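Local coordinates for HslVU complex proteolytic subunit, putative (Trypanosoma brucei brucei, PDB 4HNZ), which forms the proteolytic double ring of the mitochondrial HslVU protease, hydrolysing proteins unfolded by HslU and thereby controlling PIF2 helicase levels in mitochondrial DNA replication, at residues E58-K63 / V76-E81; Q70-A75 / E102-D107. One frame throughout, in Å; residues are numbered along the deposited sequence.

Interaction 1 (E58-K63 / V76-E81); sequences EKLENK and VELAKE
Glu81 and Lys63 reach each other by contrasting torsions. In Glu81, CG lies anti to the backbone N (chi1 -170°) and the chain runs on extended, which carries its carboxylate out to helix 50-66; in Lys63, CG sits beside the backbone N and the bend at chi2 (-55°) sends CD alongside helix 71-84, past Glu77 CB. The two side chains meet at a slant. Glu81 OE1 comes within 3.0 Å of Lys63 CE, whereas Lys63 NZ stands 3.6 Å from the same oxygen, so the ion pair is a salt bridge without a hydrogen bond between the segments. Closer to its backbone, Lys63 packs with its methylenes: CD lies 3.9 Å from Glu77 CB, the two side chains crossing at about a right angle, and CG rests against the backbone of Leu78. The inner side of the contact is apolar. Leu78 pushes CD1 against Lys59 CB at 3.6 Å and against the backbone N of Leu60, while its CD2 meets Leu60 CB at 4.1 Å. Beneath them, Leu60 touches Val97 and Leu78 touches Leu95, so both leucines also bear on strand 93-98. Such a pair of neighbouring helices laid over a sheet belongs to the sandwich architecture of the proteasome-like Ntn hydrolases; here the short helical segments run at 131° to each other, their axes 9.1 Å apart. Toward the neighbouring subunit, Lys80 is tied to Glu77 within its own helix, NZ to OE2 at 3.1 Å, and also forms a salt bridge with Glu58 of that second subunit. Lys59 crosses Glu81 at about a right angle, its ammonium out of contact with OE2 and adding only a nearby positive charge. Lys63, chiefly, would be expected to favour ionised Glu81, while the leucines supply the buried grip beneath.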
ATOM      1  N   GLU A  58     -34.054   0.977  14.880  1.00 31.80           N
ATOM      2  CA  GLU A  58     -35.363   0.731  14.283  1.00 32.70           C
ATOM      3  C   GLU A  58     -35.517  -0.707  13.842  1.00 30.92           C
ATOM      4  O   GLU A  58     -36.566  -1.291  14.036  1.00 27.39           O
ATOM      5  CB  GLU A  58     -35.601   1.666  13.133  1.00 34.98           C
ATOM      6  CG  GLU A  58     -35.820   3.082  13.629  1.00 39.16           C
ATOM      7  CD  GLU A  58     -35.949   4.095  12.501  1.00 46.05           C
ATOM      8  OE1 GLU A  58     -35.839   3.714  11.297  1.00 46.88           O
ATOM      9  OE2 GLU A  58     -36.193   5.282  12.828  1.00 52.77           O
ATOM     10  N   LYS A  59     -34.457  -1.295  13.285  1.00 29.22           N
ATOM     11  CA  LYS A  59     -34.517  -2.717  12.934  1.00 29.26           C
ATOM     12  C   LYS A  59     -34.616  -3.601  14.189  1.00 29.62           C
ATOM     13  O   LYS A  59     -35.357  -4.575  14.177  1.00 27.68           O
ATOM     14  CB  LYS A  59     -33.338  -3.155  12.092  1.00 28.10           C
ATOM     15  CG  LYS A  59     -33.163  -2.368  10.802  1.00 29.12           C
ATOM     16  CD  LYS A  59     -34.248  -2.588   9.752  1.00 29.88           C
ATOM     17  CE  LYS A  59     -34.019  -1.609   8.593  1.00 30.98           C
ATOM     18  NZ  LYS A  59     -35.004  -1.772   7.496  1.00 32.52           N
ATOM     19  N   LEU A  60     -33.916  -3.218  15.267  1.00 30.56           N
ATOM     20  CA  LEU A  60     -34.030  -3.934  16.531  1.00 31.24           C
ATOM     21  C   LEU A  60     -35.468  -3.892  17.092  1.00 31.60           C
ATOM     22  O   LEU A  60     -35.976  -4.882  17.581  1.00 31.35           O
ATOM     23  CB  LEU A  60     -33.037  -3.415  17.560  1.00 30.52           C
ATOM     24  CG  LEU A  60     -33.087  -4.168  18.882  1.00 31.42           C
ATOM     25  CD1 LEU A  60     -32.817  -5.646  18.706  1.00 31.97           C
ATOM     26  CD2 LEU A  60     -32.093  -3.577  19.855  1.00 31.37           C
ATOM     27  N   GLU A  61     -36.133  -2.754  16.966  1.00 34.32           N
ATOM     28  CA  GLU A  61     -37.547  -2.635  17.362  1.00 36.92           C
ATOM     29  C   GLU A  61     -38.448  -3.536  16.565  1.00 35.76           C
ATOM     30  O   GLU A  61     -39.317  -4.124  17.155  1.00 34.95           O
ATOM     31  CB  GLU A  61     -38.036  -1.200  17.272  1.00 39.23           C
ATOM     32  CG  GLU A  61     -37.532  -0.340  18.431  1.00 44.27           C
ATOM     33  CD  GLU A  61     -37.718   1.158  18.201  1.00 49.60           C
ATOM     34  OE1 GLU A  61     -38.308   1.563  17.174  1.00 52.56           O
ATOM     35  OE2 GLU A  61     -37.238   1.955  19.031  1.00 53.92           O
ATOM     36  N   ASN A  62     -38.239  -3.643  15.253  1.00 34.85           N
ATOM     37  CA  ASN A  62     -38.953  -4.624  14.445  1.00 37.04           C
ATOM     38  C   ASN A  62     -38.793  -5.985  15.065  1.00 36.73           C
ATOM     39  O   ASN A  62     -39.771  -6.691  15.279  1.00 36.90           O
ATOM     40  CB  ASN A  62     -38.468  -4.721  12.983  1.00 39.77           C
ATOM     41  CG  ASN A  62     -38.903  -3.557  12.145  1.00 45.49           C
ATOM     42  OD1 ASN A  62     -39.757  -2.754  12.567  1.00 55.91           O
ATOM     43  ND2 ASN A  62     -38.308  -3.412  10.961  1.00 47.29           N
ATOM     44  N   LYS A  63     -37.564  -6.374  15.337  1.00 33.80           N
ATOM     45  CA  LYS A  63     -37.348  -7.695  15.880  1.00 33.55           C
ATOM     46  C   LYS A  63     -38.001  -7.842  17.250  1.00 33.90           C
ATOM     47  O   LYS A  63     -38.460  -8.925  17.587  1.00 32.54           O
ATOM     48  CB  LYS A  63     -35.833  -8.029  15.923  1.00 31.36           C
ATOM     49  CG  LYS A  63     -35.129  -7.983  14.566  1.00 30.77           C
ATOM     50  CD  LYS A  63     -35.806  -8.872  13.547  1.00 31.59           C
ATOM     51  CE  LYS A  63     -35.125  -8.736  12.207  1.00 32.79           C
ATOM     52  NZ  LYS A  63     -35.708  -9.681  11.234  1.00 35.82           N
ATOM     53  N   VAL A  76     -30.238 -11.606  18.252  1.00 19.64           N
ATOM     54  CA  VAL A  76     -29.638 -12.502  17.307  1.00 19.12           C
ATOM     55  C   VAL A  76     -30.258 -12.323  15.933  1.00 19.12           C
ATOM     56  O   VAL A  76     -29.534 -12.307  14.936  1.00 18.12           O
ATOM     57  CB  VAL A  76     -29.764 -13.950  17.764  1.00 20.18           C
ATOM     58  CG1 VAL A  76     -29.325 -14.899  16.663  1.00 20.09           C
ATOM     59  CG2 VAL A  76     -28.889 -14.154  18.974  1.00 19.97           C
ATOM     60  N   GLU A  77     -31.566 -12.144  15.858  1.00 20.00           N
ATOM     61  CA  GLU A  77     -32.198 -11.934  14.533  1.00 21.26           C
ATOM     62  C   GLU A  77     -31.733 -10.632  13.925  1.00 20.42           C
ATOM     63  O   GLU A  77     -31.510 -10.549  12.721  1.00 19.76           O
ATOM     64  CB  GLU A  77     -33.699 -11.927  14.627  1.00 23.40           C
ATOM     65  CG  GLU A  77     -34.282 -13.292  14.959  1.00 25.23           C
ATOM     66  CD  GLU A  77     -33.999 -14.334  13.894  1.00 27.41           C
ATOM     67  OE1 GLU A  77     -33.948 -14.009  12.682  1.00 27.92           O
ATOM     68  OE2 GLU A  77     -33.785 -15.496  14.290  1.00 28.96           O
ATOM     69  N   LEU A  78     -31.579  -9.617  14.762  1.00 19.39           N
ATOM     70  CA  LEU A  78     -31.042  -8.347  14.290  1.00 19.12           C
ATOM     71  C   LEU A  78     -29.628  -8.525  13.716  1.00 18.38           C
ATOM     72  O   LEU A  78     -29.345  -8.095  12.626  1.00 16.96           O
ATOM     73  CB  LEU A  78     -30.973  -7.320  15.399  1.00 18.97           C
ATOM     74  CG  LEU A  78     -30.239  -6.080  14.888  1.00 19.27           C
ATOM     75  CD1 LEU A  78     -31.127  -5.228  14.032  1.00 20.09           C
ATOM     76  CD2 LEU A  78     -29.686  -5.261  16.037  1.00 20.16           C
ATOM     77  N   ALA A  79     -28.770  -9.192  14.469  1.00 18.47           N
ATOM     78  CA  ALA A  79     -27.414  -9.375  14.041  1.00 18.24           C
ATOM     79  C   ALA A  79     -27.353 -10.131  12.727  1.00 19.12           C
ATOM     80  O   ALA A  79     -26.576  -9.760  11.850  1.00 19.88           O
ATOM     81  CB  ALA A  79     -26.607 -10.077  15.113  1.00 18.47           C
ATOM     82  N   LYS A  80     -28.142 -11.182  12.581  1.00 20.43           N
ATOM     83  CA  LYS A  80     -28.220 -11.916  11.303  1.00 22.36           C
ATOM     84  C   LYS A  80     -28.592 -11.033  10.147  1.00 24.04           C
ATOM     85  O   LYS A  80     -28.020 -11.134   9.069  1.00 27.09           O
ATOM     86  CB  LYS A  80     -29.233 -13.049  11.371  1.00 23.42           C
ATOM     87  CG  LYS A  80     -28.698 -14.237  12.104  1.00 24.19           C
ATOM     88  CD  LYS A  80     -29.773 -15.156  12.620  1.00 26.46           C
ATOM     89  CE  LYS A  80     -30.629 -15.711  11.481  1.00 27.99           C
ATOM     90  NZ  LYS A  80     -31.820 -16.345  12.106  1.00 29.70           N
ATOM     91  N   GLU A  81     -29.583 -10.182  10.349  1.00 25.97           N
ATOM     92  CA  GLU A  81     -30.053  -9.305   9.283  1.00 26.96           C
ATOM     93  C   GLU A  81     -28.985  -8.260   8.942  1.00 23.83           C
ATOM     94  O   GLU A  81     -28.746  -7.922   7.797  1.00 22.50           O
ATOM     95  CB  GLU A  81     -31.346  -8.598   9.748  1.00 30.71           C
ATOM     96  CG  GLU A  81     -32.087  -7.835   8.649  1.00 36.91           C
ATOM     97  CD  GLU A  81     -33.295  -7.014   9.147  1.00 44.39           C
ATOM     98  OE1 GLU A  81     -33.587  -6.956  10.374  1.00 48.73           O
ATOM     99  OE2 GLU A  81     -33.923  -6.342   8.296  1.00 52.38           O
TER

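Interaction 2 (Q70-A75 / E102-D107); sequences QLTRAA and ETLEID
Glu102 OE2 is gripped by Thr72 and a water. The hydroxyl OG1 of Thr72 donates a 2.7 Å bond to Glu102 OE2, meeting it on the anti side and 24° out of the carboxylate plane. The backbone N of Thr72 adds a weak bond of 3.4 Å to Glu102 OE2. The water donates to Glu102 OE2 at 2.7 Å. OG1 stands beside the backbone N (chi1 -60°), which lets both donors of Thr72 address one acceptor. The other carboxylate oxygen, Glu102 OE1, lies 3.4 Å from Leu71 CB. A carboxylate held at the first turn of helix 71-84 could also interact favourably with the helix dipole. Helix and strand 103-107 run nearly parallel, 4° apart, in the way helices lie on a sheet in the Ntn-hydrolase sandwich. Beneath the polar end, Leu104 lies between helix and strand: CD1 faces Leu71 CG at 4.0 Å, and CD2 touches Ala75 CB at 3.9 Å as well as the methyl of Thr72. Farther along the strand, Ile106 brings CD1 to 3.7 Å from Ala75 CB, and its side chain continues onto Ala79 and Trp82 of the same helix.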
ATOM      1  N   GLN A  70     -38.636 -12.206  24.080  1.00 64.98           N
ATOM      2  CA  GLN A  70     -37.372 -12.892  23.892  1.00 59.36           C
ATOM      3  C   GLN A  70     -36.388 -11.865  23.353  1.00 51.99           C
ATOM      4  O   GLN A  70     -36.123 -11.776  22.150  1.00 44.26           O
ATOM      5  CB  GLN A  70     -37.589 -14.089  22.960  1.00 56.98           C
ATOM      6  CG  GLN A  70     -38.790 -14.940  23.357  1.00 53.82           C
ATOM      7  CD  GLN A  70     -39.707 -15.195  22.184  1.00 50.98           C
ATOM      8  OE1 GLN A  70     -39.444 -16.082  21.387  1.00 44.14           O
ATOM      9  NE2 GLN A  70     -40.769 -14.372  22.041  1.00 51.15           N
ATOM     10  N   LEU A  71     -35.804 -11.120  24.278  1.00 48.84           N
ATOM     11  CA  LEU A  71     -34.854 -10.101  23.901  1.00 44.65           C
ATOM     12  C   LEU A  71     -33.625 -10.721  23.203  1.00 40.50           C
ATOM     13  O   LEU A  71     -33.110 -10.163  22.226  1.00 38.10           O
ATOM     14  CB  LEU A  71     -34.430  -9.285  25.127  1.00 45.96           C
ATOM     15  CG  LEU A  71     -33.624  -8.005  24.893  1.00 46.49           C
ATOM     16  CD1 LEU A  71     -34.368  -7.064  23.970  1.00 45.76           C
ATOM     17  CD2 LEU A  71     -33.334  -7.333  26.230  1.00 49.82           C
ATOM     18  N   THR A  72     -33.119 -11.830  23.731  1.00 38.03           N
ATOM     19  CA  THR A  72     -31.943 -12.487  23.139  1.00 36.18           C
ATOM     20  C   THR A  72     -32.193 -12.939  21.715  1.00 33.58           C
ATOM     21  O   THR A  72     -31.316 -12.773  20.858  1.00 31.05           O
ATOM     22  CB  THR A  72     -31.521 -13.691  23.978  1.00 38.97           C
ATOM     23  OG1 THR A  72     -31.211 -13.220  25.293  1.00 41.34           O
ATOM     24  CG2 THR A  72     -30.292 -14.364  23.403  1.00 38.87           C
ATOM     25  N   ARG A  73     -33.372 -13.488  21.454  1.00 31.23           N
ATOM     26  CA  ARG A  73     -33.674 -13.916  20.114  1.00 32.98           C
ATOM     27  C   ARG A  73     -33.783 -12.721  19.155  1.00 29.15           C
ATOM     28  O   ARG A  73     -33.326 -12.779  18.025  1.00 30.78           O
ATOM     29  CB  ARG A  73     -34.947 -14.726  20.066  1.00 38.59           C
ATOM     30  CG  ARG A  73     -34.991 -15.678  18.886  1.00 46.89           C
ATOM     31  CD  ARG A  73     -36.308 -15.561  18.132  1.00 54.64           C
ATOM     32  NE  ARG A  73     -36.884 -16.808  17.628  1.00 66.28           N
ATOM     33  CZ  ARG A  73     -37.565 -17.675  18.384  1.00 73.42           C
ATOM     34  NH1 ARG A  73     -38.103 -18.759  17.830  1.00 74.56           N
ATOM     35  NH2 ARG A  73     -37.664 -17.487  19.700  1.00 78.20           N
ATOM     36  N   ALA A  74     -34.381 -11.630  19.614  1.00 25.67           N
ATOM     37  CA  ALA A  74     -34.468 -10.418  18.833  1.00 23.36           C
ATOM     38  C   ALA A  74     -33.060  -9.878  18.427  1.00 20.72           C
ATOM     39  O   ALA A  74     -32.825  -9.494  17.305  1.00 18.29           O
ATOM     40  CB  ALA A  74     -35.257  -9.355  19.593  1.00 23.45           C
ATOM     41  N   ALA A  75     -32.168  -9.845  19.391  1.00 19.97           N
ATOM     42  CA  ALA A  75     -30.825  -9.423  19.163  1.00 19.63           C
ATOM     43  C   ALA A  75     -30.152 -10.294  18.105  1.00 19.34           C
ATOM     44  O   ALA A  75     -29.546  -9.769  17.189  1.00 19.01           O
ATOM     45  CB  ALA A  75     -30.027  -9.440  20.469  1.00 19.26           C
ATOM     46  N   GLU A 102     -32.038  -9.007  31.064  1.00 37.78           N
ATOM     47  CA  GLU A 102     -31.021  -9.367  30.086  1.00 34.36           C
ATOM     48  C   GLU A 102     -30.261  -8.145  29.609  1.00 29.15           C
ATOM     49  O   GLU A 102     -30.818  -7.069  29.426  1.00 30.36           O
ATOM     50  CB  GLU A 102     -31.653 -10.065  28.844  1.00 38.88           C
ATOM     51  CG  GLU A 102     -32.482 -11.337  29.096  1.00 47.89           C
ATOM     52  CD  GLU A 102     -33.446 -11.699  27.938  1.00 53.81           C
ATOM     53  OE1 GLU A 102     -34.610 -11.209  27.902  1.00 60.07           O
ATOM     54  OE2 GLU A 102     -33.069 -12.515  27.057  1.00 60.78           O
ATOM     55  N   THR A 103     -28.971  -8.339  29.355  1.00 25.08           N
ATOM     56  CA  THR A 103     -28.159  -7.390  28.627  1.00 22.94           C
ATOM     57  C   THR A 103     -27.435  -8.081  27.470  1.00 21.26           C
ATOM     58  O   THR A 103     -26.765  -9.104  27.656  1.00 19.65           O
ATOM     59  CB  THR A 103     -27.076  -6.756  29.553  1.00 23.00           C
ATOM     60  OG1 THR A 103     -27.685  -6.218  30.738  1.00 25.18           O
ATOM     61  CG2 THR A 103     -26.371  -5.669  28.854  1.00 22.05           C
ATOM     62  N   LEU A 104     -27.481  -7.458  26.306  1.00 20.88           N
ATOM     63  CA  LEU A 104     -26.751  -7.923  25.143  1.00 20.87           C
ATOM     64  C   LEU A 104     -25.982  -6.815  24.475  1.00 19.45           C
ATOM     65  O   LEU A 104     -26.464  -5.716  24.293  1.00 20.93           O
ATOM     66  CB  LEU A 104     -27.695  -8.477  24.071  1.00 21.97           C
ATOM     67  CG  LEU A 104     -28.424  -9.664  24.602  1.00 23.44           C
ATOM     68  CD1 LEU A 104     -29.877  -9.309  24.748  1.00 25.54           C
ATOM     69  CD2 LEU A 104     -28.248 -10.867  23.684  1.00 24.59           C
ATOM     70  N   GLU A 105     -24.844  -7.203  23.965  1.00 18.96           N
ATOM     71  CA  GLU A 105     -24.063  -6.374  23.148  1.00 19.35           C
ATOM     72  C   GLU A 105     -24.074  -6.974  21.730  1.00 18.19           C
ATOM     73  O   GLU A 105     -23.885  -8.177  21.525  1.00 16.26           O
ATOM     74  CB  GLU A 105     -22.642  -6.314  23.734  1.00 19.68           C
ATOM     75  CG  GLU A 105     -21.552  -5.935  22.756  1.00 21.21           C
ATOM     76  CD  GLU A 105     -20.132  -6.074  23.359  1.00 23.69           C
ATOM     77  OE1 GLU A 105     -20.018  -6.326  24.603  1.00 21.43           O
ATOM     78  OE2 GLU A 105     -19.144  -5.906  22.564  1.00 22.61           O
ATOM     79  N   ILE A 106     -24.273  -6.093  20.758  1.00 19.00           N
ATOM     80  CA  ILE A 106     -24.274  -6.462  19.357  1.00 19.35           C
ATOM     81  C   ILE A 106     -23.351  -5.545  18.571  1.00 18.62           C
ATOM     82  O   ILE A 106     -23.467  -4.359  18.661  1.00 17.00           O
ATOM     83  CB  ILE A 106     -25.672  -6.321  18.775  1.00 19.66           C
ATOM     84  CG1 ILE A 106     -26.658  -6.986  19.677  1.00 21.24           C
ATOM     85  CG2 ILE A 106     -25.707  -6.956  17.403  1.00 19.99           C
ATOM     86  CD1 ILE A 106     -28.081  -6.489  19.471  1.00 23.10           C
ATOM     87  N   ASP A 107     -22.449  -6.117  17.769  1.00 19.48           N
ATOM     88  CA  ASP A 107     -21.567  -5.312  16.893  1.00 18.54           C
ATOM     89  C   ASP A 107     -21.690  -5.637  15.434  1.00 18.48           C
ATOM     90  O   ASP A 107     -22.362  -6.616  15.041  1.00 19.13           O
ATOM     91  CB  ASP A 107     -20.116  -5.359  17.408  1.00 18.56           C
ATOM     92  CG  ASP A 107     -19.457  -6.693  17.258  1.00 19.46           C
ATOM     93  OD1 ASP A 107     -19.816  -7.505  16.366  1.00 19.96           O
ATOM     94  OD2 ASP A 107     -18.600  -6.954  18.113  1.00 19.97           O
TER
HETATM   95  O   HOH W   1     -34.933 -13.975  25.761  1.00 37.25           O

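Helix 71-84 is common to both interactions, whose centres lie 9 Å apart: its first turns rest on strand 103-107 in interaction 2, and its middle meets helix 50-66 in interaction 1. Along the chain the segments alternate, 58-63, 70-75, 76-81 and 102-107, so the two contacts interlock. They also touch directly, with Leu78 CD2 4.0 Å from Ile106 CD1 and Lys63 CB 3.6 Å from Ala74 O. The helix is thereby fastened both to its neighbouring helix and to the antiparallel sheet beneath. Both contacts border the second subunit: Ala79 and Lys80 of interaction 1 pack on its Ala51 and Ser55, Glu105 and Asp107 of interaction 2 on its Leu22.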